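Local coordinates for protein 2,5-dihydroxypyridine 5,6-dioxygenase (Pseudomonas putida KT2440, PDB 7CUP) that catalyses the iron-dependent oxidative ring opening of 2,5-dihydroxypyridine between carbons 5 and 6, yielding N-formylmaleamate in the aerobic degradation of nicotinate, at residues 122-126 against 286-290; 193-199 against 264-270; 217-222 against 278-284; 292-298 against 320-324. All coordinates share one frame; numbering follows the deposited sequence.

In the fold
Contacts 2 and 4, their centres about 10 Å apart, meet at the iron: contact 2 supplies His265 from strand 263-269 and contact 4 supplies Asp320 from strand 319-323, both strands of the same antiparallel sheet. Contact 1, centred about 16 Å from contact 4, ties the loop after strand 118-121 of the parallel sheet to the loop leading into helix 290-294. The centre of contact 3 lies about 12 Å from that of contact 1. Along the chain, contacts 2 and 3 are nested within the loop closed by contact 1, their segments alternating, and contact 4 follows. Residues 278-298 thus join the metal site to the parallel-sheet side, and contact 3 adds residues that meet neighbouring subunits.

Contact 1 of 4, residues 122-126 against 286-290; sequences AVEPP and DGMCM
OE1 of Glu124 receives two weak hydrogen bonds, from Cys289 N at 3.3 Å and from Met290 N at 3.4 Å, while OE2 takes a firmer one from Met288 N at 2.9 Å. A carboxylate is thus received by three consecutive main-chain N-H groups at the approach to helix 290-294, joining that helix entrance to the loop after strand 118-121 of the parallel sheet. The Met288 bond is nearly straight (165°) and reaches OE2 on its syn lone pair. A bend at chi2 (-64°) folds the glutamate so that both oxygens meet the other loop, and the main-chain donors satisfy the oxygens of a buried carboxylate and would help to stabilise its charge. Gly287 suits its place because a CB would collide with OE2. Cys289, the N-cap residue, turns its own side chain away and caps an N-H of the helix. Next to the carboxylate, Pro125 sets CG 3.1 Å from Asp286 O. The long, flexible Met288 reaches back past Glu124 and touches Val123 CG2 with its CE, crossing that side chain at about a right angle. One water spans the loops, donating to Val123 O at 2.7 Å and to Asp286 O at 3.1 Å.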
# COMPACT_ATOMS: atom_id res chain seq x y z
N ALA A 122 -10.83 -3.53 -21.66
CA ALA A 122 -10.42 -2.17 -21.23
C ALA A 122 -9.09 -2.29 -20.48
O ALA A 122 -9.14 -2.55 -19.27
CB ALA A 122 -11.49 -1.51 -20.36
N VAL A 123 -7.96 -2.16 -21.18
CA VAL A 123 -6.63 -2.44 -20.58
C VAL A 123 -5.67 -1.29 -20.88
O VAL A 123 -4.64 -1.20 -20.16
CB VAL A 123 -6.07 -3.80 -21.03
CG1 VAL A 123 -6.80 -4.93 -20.34
CG2 VAL A 123 -6.08 -3.97 -22.55
N GLU A 124 -5.99 -0.46 -21.87
CA GLU A 124 -5.09 0.67 -22.24
C GLU A 124 -5.14 1.67 -21.11
O GLU A 124 -6.10 1.72 -20.33
CB GLU A 124 -5.48 1.33 -23.57
CG GLU A 124 -5.24 0.48 -24.79
CD GLU A 124 -3.81 0.09 -25.12
OE1 GLU A 124 -3.27 0.66 -26.07
OE2 GLU A 124 -3.28 -0.87 -24.49
N PRO A 125 -4.08 2.50 -20.97
CA PRO A 125 -4.03 3.53 -19.93
C PRO A 125 -5.20 4.51 -19.99
O PRO A 125 -5.70 4.84 -21.06
CB PRO A 125 -2.71 4.28 -20.22
CG PRO A 125 -1.90 3.40 -21.14
CD PRO A 125 -2.89 2.51 -21.85
N PRO A 126 -5.65 5.04 -18.84
CA PRO A 126 -6.79 5.96 -18.80
C PRO A 126 -6.70 7.12 -19.80
O PRO A 126 -7.72 7.48 -20.37
CB PRO A 126 -6.75 6.52 -17.37
CG PRO A 126 -6.11 5.41 -16.55
CD PRO A 126 -5.13 4.73 -17.49
N ASP A 286 3.53 0.58 -21.74
CA ASP A 286 2.36 1.46 -21.47
C ASP A 286 1.08 0.75 -21.88
O ASP A 286 0.08 0.96 -21.23
CB ASP A 286 2.46 2.78 -22.21
CG ASP A 286 3.58 3.65 -21.67
OD1 ASP A 286 4.19 3.27 -20.65
OD2 ASP A 286 3.85 4.70 -22.28
N GLY A 287 1.10 -0.02 -22.96
CA GLY A 287 -0.10 -0.66 -23.53
C GLY A 287 0.22 -1.46 -24.77
O GLY A 287 1.40 -1.62 -25.10
N MET A 288 -0.80 -1.92 -25.49
CA MET A 288 -0.63 -2.75 -26.71
C MET A 288 -0.65 -1.88 -27.98
O MET A 288 -0.44 -2.41 -29.07
CB MET A 288 -1.73 -3.80 -26.73
CG MET A 288 -3.11 -3.24 -27.02
SD MET A 288 -4.32 -4.59 -27.11
CE MET A 288 -3.88 -5.46 -25.61
N CYS A 289 -0.82 -0.57 -27.86
CA CYS A 289 -0.79 0.41 -28.98
C CYS A 289 -1.97 0.12 -29.91
O CYS A 289 -1.80 -0.31 -31.10
CB CYS A 289 0.55 0.45 -29.71
SG CYS A 289 0.69 1.93 -30.76
N MET A 290 -3.15 0.43 -29.41
CA MET A 290 -4.39 0.47 -30.24
C MET A 290 -4.32 1.60 -31.26
O MET A 290 -4.96 1.44 -32.30
CB MET A 290 -5.63 0.58 -29.36
CG MET A 290 -5.92 -0.69 -28.61
SD MET A 290 -5.97 -2.17 -29.66
CE MET A 290 -7.36 -1.79 -30.72
O HOH W 1 -1.97 -1.13 -20.25

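Contact 2 of 4, residues 193-199 against 264-270; sequences GFLFTWP and SHIGWGL. With FE (Fe (III) ion), chain G.
Leu195 CD2 sits over the centre of the six-membered ring of Trp268, 3.7 Å above its plane, and His265 CB lies on one face of the Trp198 indole, offset toward the rim. These CH-pi contacts flank an antiparallel pairing of strands 194-197 and 263-269, neighbours in a five-stranded sheet. Trp198 CH2 in turn comes in plane at the edge of the Phe196 ring, whose CD1 approaches His265 CB at 3.5 Å; the phenyl and imidazole planes meet at 45°. Replacing Trp198 by a serine would probably uncover the side of His265 CB that the indole face covers, remove the neighbour at the Phe196 edge and open a gap beside both. Thr197 and Ile266 form a hydrogen-bonded pair, with Thr197 N to Ile266 O and Ile266 N to Thr197 O both 2.9 Å. Between Leu195 and Trp268 the bonds are less even, the one from Leu195 N to Trp268 O being weak. Gly267 lets the strands come close: its CA is 3.8 Å from Phe196 CA, and a CB there would run into Leu195 O and Phe196. Helix 136-151 packs on Leu195 and Thr197, whereas the histidine side faces the metal. With CG set between the backbone N and the carbonyl carbon (chi1 62°), the imidazole of His265 points at the iron, which Ser302, His318, Asp320 and two waters also bind; its NE2 stands 2.2 Å from the metal.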
# COMPACT_ATOMS: atom_id res chain seq x y z
N GLY A 193 -12.25 1.09 -33.27
CA GLY A 193 -12.71 1.85 -34.45
C GLY A 193 -12.09 1.32 -35.73
O GLY A 193 -11.48 2.11 -36.44
N PHE A 194 -12.26 0.02 -36.03
CA PHE A 194 -11.74 -0.61 -37.27
C PHE A 194 -12.47 -1.93 -37.54
O PHE A 194 -13.38 -2.34 -36.77
CB PHE A 194 -10.22 -0.79 -37.18
CG PHE A 194 -9.73 -1.69 -36.08
CD1 PHE A 194 -9.65 -1.23 -34.76
CD2 PHE A 194 -9.29 -2.97 -36.36
CE1 PHE A 194 -9.18 -2.07 -33.75
CE2 PHE A 194 -8.79 -3.79 -35.34
CZ PHE A 194 -8.75 -3.34 -34.04
N LEU A 195 -12.07 -2.61 -38.61
CA LEU A 195 -12.75 -3.85 -39.06
C LEU A 195 -11.76 -4.67 -39.89
O LEU A 195 -10.76 -4.12 -40.39
CB LEU A 195 -14.04 -3.49 -39.80
CG LEU A 195 -13.94 -3.19 -41.31
CD1 LEU A 195 -15.31 -3.27 -41.98
CD2 LEU A 195 -13.33 -1.81 -41.53
N PHE A 196 -12.04 -5.97 -40.00
CA PHE A 196 -11.17 -6.95 -40.68
C PHE A 196 -11.96 -8.21 -41.03
O PHE A 196 -13.06 -8.42 -40.46
CB PHE A 196 -9.97 -7.27 -39.78
CG PHE A 196 -10.35 -7.63 -38.36
CD1 PHE A 196 -10.62 -8.95 -38.01
CD2 PHE A 196 -10.44 -6.65 -37.39
CE1 PHE A 196 -10.96 -9.28 -36.71
CE2 PHE A 196 -10.78 -6.98 -36.08
CZ PHE A 196 -11.06 -8.29 -35.75
N THR A 197 -11.43 -8.99 -41.97
CA THR A 197 -11.80 -10.40 -42.26
C THR A 197 -10.55 -11.26 -42.24
O THR A 197 -9.50 -10.78 -41.76
CB THR A 197 -12.38 -10.65 -43.67
OG1 THR A 197 -12.70 -9.44 -44.36
CG2 THR A 197 -13.56 -11.57 -43.60
N TRP A 198 -10.69 -12.48 -42.75
CA TRP A 198 -9.58 -13.41 -43.04
C TRP A 198 -9.64 -13.72 -44.53
O TRP A 198 -10.71 -13.73 -45.12
CB TRP A 198 -9.72 -14.67 -42.17
CG TRP A 198 -9.55 -14.38 -40.71
CD1 TRP A 198 -8.50 -14.75 -39.93
CD2 TRP A 198 -10.49 -13.71 -39.85
NE1 TRP A 198 -8.70 -14.32 -38.65
CE2 TRP A 198 -9.90 -13.68 -38.57
CE3 TRP A 198 -11.76 -13.16 -40.03
CZ2 TRP A 198 -10.55 -13.13 -37.47
CZ3 TRP A 198 -12.41 -12.60 -38.95
CH2 TRP A 198 -11.80 -12.58 -37.69
N PRO A 199 -8.49 -13.93 -45.20
CA PRO A 199 -8.51 -14.43 -46.58
C PRO A 199 -9.02 -15.88 -46.60
O PRO A 199 -8.85 -16.60 -45.60
CB PRO A 199 -7.05 -14.37 -47.01
CG PRO A 199 -6.26 -14.47 -45.71
CD PRO A 199 -7.13 -13.83 -44.65
N SER A 264 -3.37 -13.94 -41.25
CA SER A 264 -4.62 -13.99 -40.46
C SER A 264 -5.51 -12.83 -40.91
O SER A 264 -5.91 -12.81 -42.08
CB SER A 264 -4.32 -13.98 -38.98
OG SER A 264 -4.08 -15.31 -38.54
N HIS A 265 -5.83 -11.88 -40.04
CA HIS A 265 -6.88 -10.89 -40.35
C HIS A 265 -6.29 -9.79 -41.22
O HIS A 265 -5.06 -9.57 -41.18
CB HIS A 265 -7.62 -10.45 -39.08
CG HIS A 265 -6.78 -9.76 -38.07
ND1 HIS A 265 -6.48 -8.42 -38.16
CD2 HIS A 265 -6.21 -10.22 -36.94
CE1 HIS A 265 -5.73 -8.07 -37.13
NE2 HIS A 265 -5.55 -9.16 -36.37
N ILE A 266 -7.14 -9.15 -42.02
CA ILE A 266 -6.77 -8.11 -43.01
C ILE A 266 -7.92 -7.12 -42.95
O ILE A 266 -9.05 -7.58 -42.86
CB ILE A 266 -6.56 -8.75 -44.40
CG1 ILE A 266 -7.73 -9.64 -44.81
CG2 ILE A 266 -5.27 -9.55 -44.42
CD1 ILE A 266 -7.66 -10.09 -46.26
N GLY A 267 -7.64 -5.84 -42.91
CA GLY A 267 -8.72 -4.86 -42.73
C GLY A 267 -8.18 -3.46 -42.79
O GLY A 267 -7.03 -3.29 -43.20
N TRP A 268 -8.97 -2.48 -42.38
CA TRP A 268 -8.53 -1.07 -42.41
C TRP A 268 -9.09 -0.30 -41.22
O TRP A 268 -10.05 -0.78 -40.60
CB TRP A 268 -8.84 -0.44 -43.78
CG TRP A 268 -10.28 -0.19 -44.11
CD1 TRP A 268 -10.94 0.99 -43.98
CD2 TRP A 268 -11.24 -1.12 -44.66
NE1 TRP A 268 -12.24 0.86 -44.37
CE2 TRP A 268 -12.45 -0.41 -44.82
CE3 TRP A 268 -11.18 -2.45 -45.05
CZ2 TRP A 268 -13.59 -1.00 -45.35
CZ3 TRP A 268 -12.32 -3.05 -45.54
CH2 TRP A 268 -13.51 -2.32 -45.70
N GLY A 269 -8.45 0.81 -40.91
CA GLY A 269 -8.68 1.60 -39.70
C GLY A 269 -9.63 2.71 -39.97
O GLY A 269 -9.53 3.30 -41.07
N LEU A 270 -10.51 3.00 -39.02
CA LEU A 270 -11.57 4.03 -39.14
C LEU A 270 -11.57 4.94 -37.93
O LEU A 270 -12.59 5.62 -37.70
CB LEU A 270 -12.92 3.32 -39.33
CG LEU A 270 -13.13 2.70 -40.72
CD1 LEU A 270 -14.39 1.85 -40.76
CD2 LEU A 270 -13.19 3.77 -41.80
FE FE G . -3.89 -10.09 -35.24
O HOH W 2 -4.61 -12.30 -34.97
O HOH W 3 -4.94 -9.07 -33.45

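Contact 3 of 4, residues 217-222 against 278-284; sequences LPFKNY and AMGLHDR
Met279 reaches Tyr222 by an extended start, CG anti to the backbone N (chi1 -169°), followed by a bend at chi3 (67°) that lays CE over the centre of the phenol ring, 3.6 Å above its plane. SD lies above the same face but farther out, a Met-aromatic contact, and packs 3.4 Å from Lys220 CA. An unbranched, flexible thioether can bend from the 3-10 segment 279-281 over the ring and against Lys220. Tyr222 OH accepts Gly280 N at 3.1 Å and also bonds Trp276 O, while Gly280 comes to the ring's edge, where a CB would be tight against CE2. With a phenylalanine in place of Tyr222, Gly280 N and Trp276 O would probably both lose their partner, and the 3-10 turn its polar tether to residues 217-222. Two long cations exchange bonds with opposite backbones. Arg284 NE donates almost straight to Phe219 O at 2.9 Å, the oxygen lying in the guanidinium plane, and Lys220, extended beyond CG, sends NZ to Arg284 O at 3.0 Å. NZ also forms a salt bridge to Asp71, and Arg284 NH1 makes a weak hydrogen bond to His282 O of a neighbouring subunit. Asn221 ND2 stands at the guanidinium edge of Arg284, the two planes nearly perpendicular, and ND2 and NH2, both donors, do not bond. Carbonyl oxygens and Asp71 therefore probably offset the two like charges.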
# COMPACT_ATOMS: atom_id res chain seq x y z
N LEU A 217 3.77 -4.80 -34.43
CA LEU A 217 3.34 -5.10 -33.05
C LEU A 217 3.49 -6.60 -32.83
O LEU A 217 3.11 -7.37 -33.70
CB LEU A 217 1.89 -4.63 -32.92
CG LEU A 217 1.63 -3.17 -33.29
CD1 LEU A 217 0.16 -2.86 -33.18
CD2 LEU A 217 2.43 -2.22 -32.41
N PRO A 218 4.03 -7.10 -31.69
CA PRO A 218 4.36 -6.28 -30.51
C PRO A 218 5.75 -5.63 -30.39
O PRO A 218 6.05 -5.19 -29.30
CB PRO A 218 4.25 -7.31 -29.37
CG PRO A 218 4.75 -8.58 -30.00
CD PRO A 218 4.27 -8.54 -31.44
N PHE A 219 6.54 -5.51 -31.46
CA PHE A 219 7.89 -4.90 -31.37
C PHE A 219 7.74 -3.41 -31.05
O PHE A 219 8.63 -2.85 -30.41
CB PHE A 219 8.73 -5.06 -32.64
CG PHE A 219 8.88 -6.47 -33.19
CD1 PHE A 219 8.60 -7.58 -32.43
CD2 PHE A 219 9.31 -6.66 -34.50
CE1 PHE A 219 8.73 -8.86 -32.96
CE2 PHE A 219 9.46 -7.94 -35.03
CZ PHE A 219 9.14 -9.04 -34.26
N LYS A 220 6.68 -2.77 -31.53
CA LYS A 220 6.43 -1.32 -31.33
C LYS A 220 7.62 -0.48 -31.82
O LYS A 220 8.04 0.42 -31.10
CB LYS A 220 6.10 -1.06 -29.86
CG LYS A 220 4.85 -1.77 -29.38
CD LYS A 220 4.76 -1.96 -27.90
CE LYS A 220 3.41 -2.48 -27.52
NZ LYS A 220 3.50 -3.32 -26.30
N ASN A 221 8.10 -0.76 -33.03
CA ASN A 221 9.17 0.01 -33.71
C ASN A 221 8.58 0.57 -34.98
O ASN A 221 7.75 -0.10 -35.57
CB ASN A 221 10.38 -0.85 -34.10
CG ASN A 221 11.16 -1.33 -32.90
OD1 ASN A 221 11.71 -2.45 -32.89
ND2 ASN A 221 11.20 -0.48 -31.89
N TYR A 222 8.97 1.78 -35.33
CA TYR A 222 8.83 2.31 -36.71
C TYR A 222 10.00 1.74 -37.53
O TYR A 222 11.15 1.94 -37.13
CB TYR A 222 8.84 3.83 -36.69
CG TYR A 222 7.71 4.46 -35.93
CD1 TYR A 222 6.48 4.67 -36.52
CD2 TYR A 222 7.89 4.93 -34.64
CE1 TYR A 222 5.46 5.33 -35.85
CE2 TYR A 222 6.87 5.57 -33.95
CZ TYR A 222 5.64 5.76 -34.55
OH TYR A 222 4.63 6.38 -33.85
N ALA A 278 1.41 8.28 -32.28
CA ALA A 278 1.20 8.05 -30.83
C ALA A 278 2.24 7.07 -30.24
O ALA A 278 2.75 7.33 -29.13
CB ALA A 278 -0.22 7.60 -30.63
N MET A 279 2.59 6.00 -30.96
CA MET A 279 3.43 4.90 -30.42
C MET A 279 4.77 5.50 -29.99
O MET A 279 5.29 5.13 -28.91
CB MET A 279 3.66 3.83 -31.49
CG MET A 279 4.28 2.57 -30.96
SD MET A 279 4.46 1.33 -32.29
CE MET A 279 5.69 2.09 -33.35
N GLY A 280 5.29 6.43 -30.80
CA GLY A 280 6.61 7.05 -30.60
C GLY A 280 6.67 7.91 -29.35
O GLY A 280 7.78 8.30 -28.97
N LEU A 281 5.55 8.21 -28.71
CA LEU A 281 5.54 9.07 -27.51
C LEU A 281 5.43 8.19 -26.27
O LEU A 281 5.40 8.78 -25.15
CB LEU A 281 4.37 10.05 -27.63
CG LEU A 281 4.57 11.11 -28.70
CD1 LEU A 281 3.25 11.65 -29.19
CD2 LEU A 281 5.44 12.23 -28.18
N HIS A 282 5.38 6.86 -26.44
CA HIS A 282 5.08 5.90 -25.35
C HIS A 282 6.25 4.93 -25.11
O HIS A 282 7.12 4.78 -26.00
CB HIS A 282 3.77 5.19 -25.69
CG HIS A 282 2.56 5.93 -25.26
ND1 HIS A 282 2.16 5.91 -23.95
CD2 HIS A 282 1.68 6.68 -25.95
CE1 HIS A 282 1.06 6.64 -23.84
NE2 HIS A 282 0.74 7.10 -25.07
N ASP A 283 6.30 4.34 -23.92
CA ASP A 283 7.16 3.17 -23.64
C ASP A 283 6.38 1.91 -24.04
O ASP A 283 5.14 1.92 -24.05
CB ASP A 283 7.69 3.17 -22.20
CG ASP A 283 8.66 4.32 -21.93
OD1 ASP A 283 9.46 4.64 -22.82
OD2 ASP A 283 8.59 4.91 -20.84
N ARG A 284 7.10 0.83 -24.33
CA ARG A 284 6.48 -0.43 -24.79
C ARG A 284 5.46 -0.93 -23.77
O ARG A 284 4.41 -1.43 -24.16
CB ARG A 284 7.56 -1.48 -25.04
CG ARG A 284 8.46 -1.13 -26.20
CD ARG A 284 9.07 -2.39 -26.78
NE ARG A 284 9.91 -2.06 -27.91
CZ ARG A 284 11.12 -1.51 -27.80
NH1 ARG A 284 11.63 -1.26 -26.61
NH2 ARG A 284 11.81 -1.24 -28.89

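Contact 4 of 4, residues 292-298 against 320-324; sequences ARAFYGN and DIPLR. With FE (Fe (III) ion), chain G.
Arg293 and Asp320 form the tight, buried end of this contact. Arg293 NE meets Asp320 OD2 at 2.8 Å, nearly straight (166°) and in the guanidinium plane, and NH2 adds a weak bond to the same oxygen. The carboxylate plane stands 83° from the guanidinium, and OD2 is approached on its anti side, 25° out of the carboxylate plane. The arginine chain, extended from CG to NE, carries the charge from helix 290-294 across to strand 319-323, while NH1 turns to Met288 O in the loop before the helix. Beside this pair Pro322, compact and without an N-H to satisfy, presses CG to 3.2 Å from Ala292 O and lays CB near Phe295 CE2. Asn298 ND2 donates to Arg293 O at 2.8 Å, from above the carbonyl plane, which probably helps hold the type II turn 295-298 against the helix end. Farther along, the segments are joined more loosely: a water bridges Gly297 O and Leu323 O, and partly exposed Arg324 brushes Phe295 with CG before sending its guanidinium to Asp214 and to Glu246 of a neighbouring subunit. Asp320 OD1, meanwhile, binds iron at 2.3 Å while OD2 accepts an iron-bound water. Arg293 thus probably helps to position a metal ligand from the second shell. With His265 and His318, Asp320 makes the two-histidine, one-carboxylate set familiar from non-haem iron oxygenases, here joined by Ser302.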
# COMPACT_ATOMS: atom_id res chain seq x y z
N ALA A 292 -1.84 2.30 -33.25
CA ALA A 292 -1.19 1.69 -34.42
C ALA A 292 -2.20 0.80 -35.13
O ALA A 292 -2.19 0.78 -36.35
CB ALA A 292 0.04 0.91 -33.99
N ARG A 293 -3.04 0.06 -34.39
CA ARG A 293 -4.01 -0.85 -35.05
C ARG A 293 -5.13 -0.04 -35.72
O ARG A 293 -5.66 -0.52 -36.74
CB ARG A 293 -4.60 -1.87 -34.07
CG ARG A 293 -3.59 -2.85 -33.49
CD ARG A 293 -4.24 -3.86 -32.59
NE ARG A 293 -3.23 -4.84 -32.21
CZ ARG A 293 -2.30 -4.66 -31.27
NH1 ARG A 293 -2.26 -3.53 -30.58
NH2 ARG A 293 -1.43 -5.64 -31.02
N ALA A 294 -5.56 1.07 -35.13
CA ALA A 294 -6.88 1.67 -35.44
C ALA A 294 -6.76 2.92 -36.32
O ALA A 294 -7.82 3.34 -36.80
CB ALA A 294 -7.67 1.98 -34.19
N PHE A 295 -5.60 3.52 -36.52
CA PHE A 295 -5.55 4.89 -37.10
C PHE A 295 -6.25 4.89 -38.48
O PHE A 295 -6.13 3.93 -39.28
CB PHE A 295 -4.13 5.45 -37.11
CG PHE A 295 -3.11 4.82 -38.03
CD1 PHE A 295 -2.90 5.32 -39.31
CD2 PHE A 295 -2.23 3.83 -37.58
CE1 PHE A 295 -1.90 4.81 -40.11
CE2 PHE A 295 -1.24 3.32 -38.40
CZ PHE A 295 -1.08 3.80 -39.67
N TYR A 296 -7.01 5.95 -38.73
CA TYR A 296 -7.85 6.16 -39.93
C TYR A 296 -7.03 5.89 -41.21
O TYR A 296 -6.00 6.56 -41.43
CB TYR A 296 -8.36 7.60 -39.87
CG TYR A 296 -9.47 7.96 -40.83
CD1 TYR A 296 -10.79 7.61 -40.57
CD2 TYR A 296 -9.23 8.75 -41.95
CE1 TYR A 296 -11.83 7.99 -41.40
CE2 TYR A 296 -10.27 9.16 -42.78
CZ TYR A 296 -11.57 8.77 -42.52
OH TYR A 296 -12.59 9.13 -43.33
N GLY A 297 -7.44 4.92 -42.02
CA GLY A 297 -6.84 4.72 -43.36
C GLY A 297 -5.64 3.79 -43.37
O GLY A 297 -5.05 3.61 -44.43
N ASN A 298 -5.30 3.15 -42.26
CA ASN A 298 -4.22 2.14 -42.26
C ASN A 298 -4.75 0.90 -43.00
O ASN A 298 -5.97 0.75 -43.15
CB ASN A 298 -3.67 1.88 -40.83
CG ASN A 298 -4.53 1.00 -39.93
OD1 ASN A 298 -5.47 0.35 -40.38
ND2 ASN A 298 -4.20 0.96 -38.64
N ASP A 320 0.70 -8.07 -35.47
CA ASP A 320 -0.20 -7.06 -36.07
C ASP A 320 0.70 -6.04 -36.74
O ASP A 320 1.65 -5.53 -36.07
CB ASP A 320 -1.13 -6.42 -35.05
CG ASP A 320 -2.28 -7.34 -34.68
OD1 ASP A 320 -2.58 -8.21 -35.49
OD2 ASP A 320 -2.82 -7.19 -33.58
N ILE A 321 0.43 -5.76 -38.01
CA ILE A 321 1.29 -4.90 -38.85
C ILE A 321 0.41 -3.93 -39.63
O ILE A 321 -0.20 -4.32 -40.61
CB ILE A 321 2.15 -5.75 -39.80
CG1 ILE A 321 3.00 -6.74 -39.01
CG2 ILE A 321 2.97 -4.85 -40.69
CD1 ILE A 321 3.76 -7.75 -39.86
N PRO A 322 0.34 -2.65 -39.21
CA PRO A 322 -0.33 -1.60 -39.98
C PRO A 322 0.60 -0.92 -41.00
O PRO A 322 1.73 -0.63 -40.68
CB PRO A 322 -0.75 -0.56 -38.93
CG PRO A 322 0.17 -0.80 -37.74
CD PRO A 322 0.84 -2.15 -37.92
N LEU A 323 0.09 -0.66 -42.20
CA LEU A 323 0.83 0.04 -43.27
C LEU A 323 0.12 1.35 -43.57
O LEU A 323 -1.14 1.37 -43.57
CB LEU A 323 0.88 -0.86 -44.51
CG LEU A 323 1.38 -2.26 -44.27
CD1 LEU A 323 1.26 -3.07 -45.55
CD2 LEU A 323 2.82 -2.24 -43.76
N ARG A 324 0.91 2.40 -43.82
CA ARG A 324 0.44 3.74 -44.23
C ARG A 324 0.39 3.84 -45.76
O ARG A 324 1.08 3.05 -46.42
CB ARG A 324 1.45 4.82 -43.84
CG ARG A 324 1.28 5.36 -42.45
CD ARG A 324 2.64 5.54 -41.84
NE ARG A 324 3.55 6.47 -42.49
CZ ARG A 324 4.69 6.15 -43.13
NH1 ARG A 324 5.08 4.88 -43.33
NH2 ARG A 324 5.43 7.14 -43.57
FE FE G . -3.89 -10.09 -35.24
O HOH W 4 -2.68 2.62 -45.63
O HOH W 3 -4.94 -9.07 -33.45
O HOH W 2 -4.61 -12.30 -34.97